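Local coordinates for protein glycinin A3B4 subunit (Glycine max, PDB 2D5F) that serves as a seed storage protein of the 11S globulin family, built from two cupin domains, that assembles into hexamers, at the interface of chains A and B. Coordinates in Å, arbitrary orientation; residue numbers count along the deposited sequence, not the author numbering. Chains: chain A/B, glycinin A3B4 subunit.

The interface of chains A and B. Residues chain A 464, 475, 479, 483; chain B 106-110.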
# COMPACT_ATOMS: atom_id res chain seq x y z
N SER A 464 -8.19 19.65 -32.76
CA SER A 464 -8.90 20.75 -33.43
C SER A 464 -10.17 20.32 -34.16
O SER A 464 -11.22 20.91 -33.96
CB SER A 464 -7.98 21.43 -34.45
OG SER A 464 -6.92 22.09 -33.80
N GLN A 475 -11.47 26.46 -38.23
CA GLN A 475 -10.13 26.18 -37.72
C GLN A 475 -9.58 27.38 -36.94
O GLN A 475 -8.97 27.22 -35.88
CB GLN A 475 -9.18 25.85 -38.87
CG GLN A 475 -7.71 25.85 -38.49
CD GLN A 475 -6.79 25.68 -39.69
OE1 GLN A 475 -6.86 26.44 -40.65
NE2 GLN A 475 -5.92 24.68 -39.63
N ARG A 479 -8.47 27.65 -33.05
CA ARG A 479 -7.12 28.08 -32.72
C ARG A 479 -7.21 29.12 -31.61
O ARG A 479 -6.34 29.19 -30.73
CB ARG A 479 -6.45 28.70 -33.94
CG ARG A 479 -4.95 28.77 -33.85
CD ARG A 479 -4.32 27.49 -34.37
NE ARG A 479 -2.88 27.46 -34.14
CZ ARG A 479 -2.04 28.44 -34.48
NH1 ARG A 479 -2.50 29.54 -35.06
NH2 ARG A 479 -0.75 28.31 -34.24
N TYR A 483 -5.00 28.42 -28.09
CA TYR A 483 -3.78 29.18 -27.85
C TYR A 483 -3.85 30.65 -27.45
O TYR A 483 -2.82 31.25 -27.17
CB TYR A 483 -2.88 29.04 -29.08
CG TYR A 483 -2.81 27.61 -29.60
CD1 TYR A 483 -2.22 26.60 -28.85
CD2 TYR A 483 -3.38 27.28 -30.83
CE1 TYR A 483 -2.18 25.28 -29.32
CE2 TYR A 483 -3.36 25.96 -31.31
CZ TYR A 483 -2.75 24.97 -30.54
OH TYR A 483 -2.73 23.67 -31.00
N GLN B 106 5.02 28.33 -34.41
CA GLN B 106 3.64 28.08 -34.01
C GLN B 106 3.22 26.64 -34.26
O GLN B 106 3.75 25.96 -35.14
CB GLN B 106 2.69 29.02 -34.76
CG GLN B 106 2.19 30.19 -33.93
CD GLN B 106 1.30 29.76 -32.77
OE1 GLN B 106 1.71 28.96 -31.92
NE2 GLN B 106 0.08 30.27 -32.74
N LEU B 107 2.26 26.17 -33.47
CA LEU B 107 1.76 24.81 -33.61
C LEU B 107 0.47 24.81 -34.41
O LEU B 107 -0.46 25.57 -34.10
CB LEU B 107 1.50 24.19 -32.23
CG LEU B 107 2.73 23.90 -31.37
CD1 LEU B 107 2.31 23.35 -30.01
CD2 LEU B 107 3.63 22.90 -32.11
N GLN B 108 0.41 23.98 -35.44
CA GLN B 108 -0.80 23.89 -36.24
C GLN B 108 -1.86 23.33 -35.29
O GLN B 108 -3.03 23.72 -35.34
CB GLN B 108 -0.58 22.95 -37.43
CG GLN B 108 -1.75 22.88 -38.40
CD GLN B 108 -2.86 21.96 -37.92
OE1 GLN B 108 -2.67 20.74 -37.84
NE2 GLN B 108 -4.02 22.53 -37.59
N ASP B 109 -1.44 22.42 -34.42
CA ASP B 109 -2.31 21.83 -33.43
C ASP B 109 -1.56 20.89 -32.49
O ASP B 109 -0.49 20.37 -32.83
CB ASP B 109 -3.46 21.05 -34.08
CG ASP B 109 -4.60 20.77 -33.10
OD1 ASP B 109 -5.20 19.67 -33.16
OD2 ASP B 109 -4.90 21.66 -32.27
N SER B 110 -2.13 20.69 -31.32
CA SER B 110 -1.57 19.81 -30.31
C SER B 110 -2.72 19.31 -29.45
O SER B 110 -3.68 20.04 -29.18
CB SER B 110 -0.55 20.55 -29.44
OG SER B 110 -1.15 21.65 -28.79
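This contact joins two subunits of an 11S globulin, a bicupin seed storage protein. Chain A brings the C-terminal helices 464-471 and 475-483. Chain B brings the loop 106-108 and the start of strand 109-111, in its N-terminal cupin domain. A:Ser464 opens helix 464-471, and B:Asp109 caps this N-terminal end. The backbone N of A:Ser464 donates a nearly straight hydrogen bond to carboxylate OD1 of B:Asp109 (3.0 Å, 173° at H), from above the carboxylate plane. The hydroxyl OG of A:Ser464 bonds to OD2 of the same carboxylate at 2.6 Å. This helix end would probably favour the charged form of B:Asp109. A:Arg479 has CG anti to its backbone N (chi1 -162°) and bends at chi2. Its guanidinium NH2 donates to the carbonyl O of B:Leu107 at 2.8 Å, from above the carbonyl plane; NE adds a weak bond. The amide of B:Gln106 meets the guanidinium tip to tip, without a hydrogen bond between NH2 and NE2. OE1 of B:Gln106 accepts the backbone N-H of B:Leu107 at 3.2 Å, a poorly aligned bond that may steady the loop. An alanine at A:Arg479 removes the guanidinium donors to the B:Leu107 carbonyl and would probably loosen the loop against helix 475-483. The phenol OH of A:Tyr483 lies 3.1 Å from the backbone N of B:Ser110, at best a bent hydrogen bond. A:Tyr483 OH is also 3.2 Å from OD2 of B:Asp109, a possible hydrogen bond that puts the carboxylate between serine and tyrosine. OG of B:Ser110 lies in plane at the ring edge, weakly bonded to OH. A:Gln475 and B:Gln108 cross at about a right angle, amide planes 47° apart, their NE2 atoms 3.5 Å apart without a hydrogen bond.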